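PDB 5X3P: UBX domain-containing protein 7 from Homo sapiens, which serves as a ubiquitin-binding adapter that links a subset of neddylated cullin-RING ligases to the segregase VCP/p97, its UBX domain, the part in this chain, making the p97 contact. Local coordinates for residues L30-H35 and F46-N51; R55-L60 and E75-Q80. The protein carries 1 engineered substitution. All coordinates share one frame; numbering follows the deposited sequence.

In the fold
The chain opens with the antiparallel strands 6-12 and 18-24, then runs through helix 29-38. Contact 1 closes the first loop when strand 46-50 comes back against this helix. A turn follows, and strand 55-56 pairs beside strand 46-50. Contact 2 then closes a second loop, which includes the short helix 66-69, when strand 74-81 enters the sheet. The two closures come one after the other and neither nest nor cross. Contact 1 joins helix to sheet. Contact 2 reaches from one flank of strand 46-50 to the other. Their centres are about 6 Å apart, and probable backbone hydrogen bonds, such as Phe78 N to Leu49 O, tie them together.

Contact 1. Residues L30-H35 and F46-N51; sequences LALVKH and FELLTN
Leu32, Val33 and Leu48 meet without any ring, amide or other flat group between them, so there is no face or edge to cover. Beside the contact, Phe46 on the strand meets the ring of Tyr41 edge-to-face. The contact itself is made by one methyl of the strand. Leu48 CD1 lies 3.8 Å from Leu32 CG and 4.0 Å from Leu32 CD2. It also lies 4.0 Å from Val33 CG2. Seen from Leu48 CD1, the directions to Leu32 CG and Val33 CG2 are about 90° apart. The methyl therefore touches two consecutive helix residues on different sides. The Leu48 side chain is extended at its end, with CD1 anti to CA (chi2 170°), and this carries the methyl out toward the helix. Leu32 and Leu48 run past each other in opposite senses, side by side. Val33 meets Leu48 at a slant, with CG2 as the touching branch. That branch is anti to the Val33 carbonyl carbon.

The backbones stay well apart, with Val33 CA 7.8 Å from Leu48 CA. This is a helix resting on a sheet, as in the ubiquitin-like beta-grasp fold of UBX domains. Leu32 also touches Leu9 and Leu11 of strand 6-12 and Ile21 and Leu23 of strand 18-24. It thus spans several strands from its place on helix 29-38. Leu48 packs in turn on Leu57 and Val77, and Val33 touches Tyr62.

All three touching residues are buried. No hydrogen bond or salt bridge crosses between the segments. The hold is by apolar packing and exclusion of water, so it depends on the fit of the branched side chains rather than on directed bonds.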
loop_
_atom_site.group_PDB
_atom_site.type_symbol
_atom_site.label_atom_id
_atom_site.label_comp_id
_atom_site.label_asym_id
_atom_site.label_seq_id
_atom_site.Cartn_x
_atom_site.Cartn_y
_atom_site.Cartn_z
ATOM N N LEU A 30 0.902 1.664 -7.965
ATOM C CA LEU A 30 -0.106 2.696 -8.249
ATOM C C LEU A 30 -1.530 2.227 -7.953
ATOM O O LEU A 30 -2.362 2.997 -7.479
ATOM C CB LEU A 30 0.007 3.175 -9.704
ATOM C CG LEU A 30 -0.858 4.369 -10.133
ATOM C CD1 LEU A 30 -0.700 5.503 -9.146
ATOM C CD2 LEU A 30 -0.460 4.842 -11.541
ATOM N N ALA A 31 -1.799 0.948 -8.203
ATOM C CA ALA A 31 -3.117 0.381 -7.935
ATOM C C ALA A 31 -3.493 0.528 -6.459
ATOM O O ALA A 31 -4.637 0.870 -6.116
ATOM C CB ALA A 31 -3.158 -1.083 -8.364
ATOM N N LEU A 32 -2.523 0.259 -5.590
ATOM C CA LEU A 32 -2.724 0.402 -4.149
ATOM C C LEU A 32 -2.882 1.874 -3.759
ATOM O O LEU A 32 -3.758 2.214 -2.947
ATOM C CB LEU A 32 -1.535 -0.201 -3.396
ATOM C CG LEU A 32 -1.536 -0.023 -1.883
ATOM C CD1 LEU A 32 -2.854 -0.577 -1.315
ATOM C CD2 LEU A 32 -0.288 -0.742 -1.297
ATOM N N VAL A 33 -2.029 2.737 -4.325
ATOM C CA VAL A 33 -2.111 4.179 -4.080
ATOM C C VAL A 33 -3.473 4.716 -4.488
ATOM O O VAL A 33 -4.085 5.484 -3.748
ATOM C CB VAL A 33 -0.996 4.951 -4.827
ATOM C CG1 VAL A 33 -1.204 6.471 -4.729
ATOM C CG2 VAL A 33 0.371 4.580 -4.248
ATOM N N LYS A 34 -3.944 4.302 -5.666
ATOM C CA LYS A 34 -5.242 4.751 -6.167
ATOM C C LYS A 34 -6.396 4.187 -5.345
ATOM O O LYS A 34 -7.397 4.861 -5.128
ATOM C CB LYS A 34 -5.420 4.396 -7.655
ATOM C CG LYS A 34 -4.717 5.354 -8.639
ATOM C CD LYS A 34 -4.859 4.897 -10.121
ATOM C CE LYS A 34 -6.325 4.779 -10.585
ATOM N NZ LYS A 34 -6.916 3.410 -10.405
ATOM N N HIS A 35 -6.265 2.949 -4.879
ATOM C CA HIS A 35 -7.302 2.391 -4.022
ATOM C C HIS A 35 -7.456 3.195 -2.741
ATOM O O HIS A 35 -8.574 3.489 -2.308
ATOM C CB HIS A 35 -7.036 0.935 -3.665
ATOM C CG HIS A 35 -8.060 0.372 -2.735
ATOM N ND1 HIS A 35 -9.322 0.012 -3.156
ATOM C CD2 HIS A 35 -8.036 0.166 -1.395
ATOM C CE1 HIS A 35 -10.019 -0.426 -2.123
ATOM N NE2 HIS A 35 -9.261 -0.347 -1.041
ATOM N N PHE A 46 -1.328 11.940 1.987
ATOM C CA PHE A 46 -1.065 10.680 2.708
ATOM C C PHE A 46 -0.041 9.804 1.994
ATOM O O PHE A 46 0.103 9.875 0.769
ATOM C CB PHE A 46 -2.359 9.886 2.910
ATOM C CG PHE A 46 -3.383 10.611 3.734
ATOM C CD1 PHE A 46 -4.298 11.469 3.130
ATOM C CD2 PHE A 46 -3.412 10.463 5.113
ATOM C CE1 PHE A 46 -5.238 12.167 3.896
ATOM C CE2 PHE A 46 -4.336 11.161 5.893
ATOM C CZ PHE A 46 -5.257 12.011 5.289
ATOM N N GLU A 47 0.677 8.984 2.759
ATOM C CA GLU A 47 1.663 8.066 2.184
ATOM C C GLU A 47 1.424 6.694 2.801
ATOM O O GLU A 47 0.690 6.574 3.802
ATOM C CB GLU A 47 3.082 8.532 2.482
ATOM C CG GLU A 47 3.413 8.680 3.982
ATOM C CD GLU A 47 4.831 9.161 4.194
ATOM O OE1 GLU A 47 5.733 8.635 3.514
ATOM O OE2 GLU A 47 5.049 10.073 5.017
ATOM N N LEU A 48 2.006 5.658 2.216
ATOM C CA LEU A 48 1.771 4.310 2.710
ATOM C C LEU A 48 3.077 3.802 3.317
ATOM O O LEU A 48 4.155 4.055 2.780
ATOM C CB LEU A 48 1.294 3.396 1.572
ATOM C CG LEU A 48 0.147 4.011 0.762
ATOM C CD1 LEU A 48 -0.133 3.208 -0.501
ATOM C CD2 LEU A 48 -1.099 4.108 1.617
ATOM N N LEU A 49 2.978 3.115 4.449
ATOM C CA LEU A 49 4.139 2.512 5.101
ATOM C C LEU A 49 3.783 1.080 5.422
ATOM O O LEU A 49 2.715 0.837 5.962
ATOM C CB LEU A 49 4.482 3.240 6.399
ATOM C CG LEU A 49 5.369 4.477 6.279
ATOM C CD1 LEU A 49 4.542 5.697 5.919
ATOM C CD2 LEU A 49 6.167 4.722 7.563
ATOM N N THR A 50 4.654 0.126 5.091
ATOM C CA THR A 50 4.386 -1.261 5.475
ATOM C C THR A 50 4.938 -1.485 6.863
ATOM O O THR A 50 5.927 -0.856 7.238
ATOM C CB THR A 50 5.005 -2.293 4.502
ATOM O OG1 THR A 50 6.429 -2.100 4.445
ATOM C CG2 THR A 50 4.384 -2.158 3.110
ATOM N N ASN A 51 4.325 -2.392 7.619
ATOM C CA ASN A 51 4.777 -2.629 8.996
ATOM C C ASN A 51 6.090 -3.417 9.107
ATOM O O ASN A 51 7.080 -2.930 9.653
ATOM C CB ASN A 51 3.697 -3.326 9.828
ATOM C CG ASN A 51 4.025 -3.316 11.319
ATOM O OD1 ASN A 51 4.604 -2.356 11.828
ATOM N ND2 ASN A 51 3.684 -4.394 12.011
#

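Contact 2. Residues R55-L60 and E75-Q80; sequences RKLSHL and ETVFVQ
Glu75 OE2 accepts a hydrogen bond from the backbone N of Cys72 and forms a salt bridge with the guanidinium of Arg55, although the place of Arg55 NH2 in that bridge is doubtful. The modelled Arg55 NH2 to Glu75 OE2 distance is 2.5 Å, but NH2 is modelled too close to the Glu75 carboxylate. As modelled, OE2 lies at the guanidinium edge, near its plane, and the carboxylate plane is turned 66° from it. The Glu75 chain bends at its second torsion (chi2 -81°), and the two side chains cross at about a right angle. Arg55 NE bonds to Thr50 OG1, which steadies the group from a second direction. Were Glu75 replaced by an alanine, the carboxylate would be gone, and the Arg55 guanidinium would probably lose its anionic mate and Cys72 N this acceptor.

In the beta-grasp sheet of this UBX domain, strand 46-50 runs between strands 55-56 and 74-81, so the contact spans an intervening strand. Arg55 directly follows the Phe-Pro-Arg turn, which in UBX domains typically engages p97.

Farther along, the chain leaves the sheet in a 3-10 turn, with His59 N bonded to Lys56 O at 2.9 Å. Leu57 points toward strand 74-81, and its CD1 meets Val77 CG1 loosely, at 4.4 Å. Leu57 also touches Leu32 of helix 29-38, while Val77 also touches Leu11 of strand 6-12.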
loop_
_atom_site.group_PDB
_atom_site.type_symbol
_atom_site.label_atom_id
_atom_site.label_comp_id
_atom_site.label_asym_id
_atom_site.label_seq_id
_atom_site.Cartn_x
_atom_site.Cartn_y
_atom_site.Cartn_z
ATOM N N ARG A 55 8.818 -0.224 5.158
ATOM C CA ARG A 55 9.113 0.386 3.875
ATOM C C ARG A 55 8.282 1.647 3.763
ATOM O O ARG A 55 7.113 1.651 4.136
ATOM C CB ARG A 55 8.738 -0.580 2.743
ATOM C CG ARG A 55 9.721 -1.736 2.512
ATOM C CD ARG A 55 9.113 -2.759 1.566
ATOM N NE ARG A 55 7.974 -3.300 2.258
ATOM C CZ ARG A 55 7.683 -4.578 2.408
ATOM N NH1 ARG A 55 8.405 -5.541 1.848
ATOM N NH2 ARG A 55 6.627 -4.865 3.122
ATOM N N LYS A 56 8.883 2.720 3.266
ATOM C CA LYS A 56 8.107 3.891 2.898
ATOM C C LYS A 56 7.800 3.719 1.420
ATOM O O LYS A 56 8.688 3.900 0.575
ATOM C CB LYS A 56 8.913 5.166 3.135
ATOM C CG LYS A 56 9.460 5.322 4.552
ATOM C CD LYS A 56 8.686 6.372 5.348
ATOM C CE LYS A 56 9.423 6.769 6.638
ATOM N NZ LYS A 56 10.692 7.529 6.393
ATOM N N LEU A 57 6.569 3.329 1.102
ATOM C CA LEU A 57 6.207 3.034 -0.281
ATOM C C LEU A 57 6.189 4.315 -1.115
ATOM O O LEU A 57 6.310 4.290 -2.353
ATOM C CB LEU A 57 4.848 2.322 -0.341
ATOM C CG LEU A 57 4.685 1.033 0.471
ATOM C CD1 LEU A 57 3.280 0.462 0.248
ATOM C CD2 LEU A 57 5.711 0.009 0.017
ATOM N N SER A 58 6.052 5.453 -0.446
ATOM C CA SER A 58 6.075 6.707 -1.178
ATOM C C SER A 58 7.488 6.971 -1.684
ATOM O O SER A 58 7.681 7.780 -2.582
ATOM C CB SER A 58 5.560 7.871 -0.314
ATOM O OG SER A 58 5.614 9.116 -1.016
ATOM N N HIS A 59 8.480 6.282 -1.118
ATOM C CA HIS A 59 9.866 6.438 -1.599
ATOM C C HIS A 59 10.132 5.622 -2.876
ATOM O O HIS A 59 11.192 5.749 -3.500
ATOM C CB HIS A 59 10.885 6.051 -0.515
ATOM C CG HIS A 59 10.931 6.995 0.641
ATOM N ND1 HIS A 59 11.867 6.885 1.646
ATOM C CD2 HIS A 59 10.159 8.065 0.951
ATOM C CE1 HIS A 59 11.677 7.855 2.527
ATOM N NE2 HIS A 59 10.651 8.586 2.126
ATOM N N LEU A 60 9.169 4.790 -3.260
ATOM C CA LEU A 60 9.296 3.975 -4.464
ATOM C C LEU A 60 8.499 4.574 -5.617
ATOM O O LEU A 60 7.486 5.258 -5.407
ATOM C CB LEU A 60 8.813 2.549 -4.199
ATOM C CG LEU A 60 9.506 1.773 -3.083
ATOM C CD1 LEU A 60 8.781 0.453 -2.825
ATOM C CD2 LEU A 60 10.967 1.510 -3.433
ATOM N N GLU A 75 1.022 -8.306 3.793
ATOM C CA GLU A 75 1.548 -7.044 4.306
ATOM C C GLU A 75 0.497 -6.294 5.069
ATOM O O GLU A 75 -0.693 -6.369 4.744
ATOM C CB GLU A 75 2.010 -6.150 3.150
ATOM C CG GLU A 75 3.145 -6.718 2.344
ATOM C CD GLU A 75 4.485 -6.487 3.025
ATOM O OE1 GLU A 75 4.522 -5.781 4.057
ATOM O OE2 GLU A 75 5.530 -6.976 2.523
ATOM N N THR A 76 0.943 -5.545 6.073
ATOM C CA THR A 76 0.084 -4.592 6.749
ATOM C C THR A 76 0.547 -3.195 6.325
ATOM O O THR A 76 1.732 -2.849 6.477
ATOM C CB THR A 76 0.191 -4.737 8.272
ATOM O OG1 THR A 76 -0.343 -6.004 8.676
ATOM C CG2 THR A 76 -0.584 -3.627 8.968
ATOM N N VAL A 77 -0.370 -2.403 5.765
ATOM C CA VAL A 77 -0.009 -1.098 5.224
ATOM C C VAL A 77 -0.695 -0.016 6.049
ATOM O O VAL A 77 -1.933 0.029 6.113
ATOM C CB VAL A 77 -0.436 -0.946 3.751
ATOM C CG1 VAL A 77 0.017 0.419 3.207
ATOM C CG2 VAL A 77 0.157 -2.061 2.885
ATOM N N PHE A 78 0.104 0.847 6.674
ATOM C CA PHE A 78 -0.433 1.999 7.392
ATOM C C PHE A 78 -0.579 3.194 6.466
ATOM O O PHE A 78 0.356 3.560 5.761
ATOM C CB PHE A 78 0.478 2.357 8.556
ATOM C CG PHE A 78 0.549 1.288 9.590
ATOM C CD1 PHE A 78 -0.436 1.196 10.565
ATOM C CD2 PHE A 78 1.574 0.346 9.578
ATOM C CE1 PHE A 78 -0.393 0.189 11.525
ATOM C CE2 PHE A 78 1.620 -0.668 10.537
ATOM C CZ PHE A 78 0.640 -0.745 11.506
ATOM N N VAL A 79 -1.758 3.798 6.471
ATOM C CA VAL A 79 -1.969 5.044 5.755
ATOM C C VAL A 79 -1.669 6.183 6.733
ATOM O O VAL A 79 -2.347 6.327 7.750
ATOM C CB VAL A 79 -3.412 5.129 5.210
ATOM C CG1 VAL A 79 -3.619 6.398 4.406
ATOM C CG2 VAL A 79 -3.717 3.915 4.359
ATOM N N GLN A 80 -0.632 6.969 6.438
ATOM C CA GLN A 80 -0.187 8.044 7.332
ATOM C C GLN A 80 -0.316 9.375 6.636
ATOM O O GLN A 80 -0.172 9.457 5.419
ATOM C CB GLN A 80 1.284 7.871 7.690
ATOM C CG GLN A 80 1.577 6.797 8.691
ATOM C CD GLN A 80 3.048 6.738 9.029
ATOM O OE1 GLN A 80 3.815 7.652 8.705
ATOM N NE2 GLN A 80 3.453 5.658 9.681
#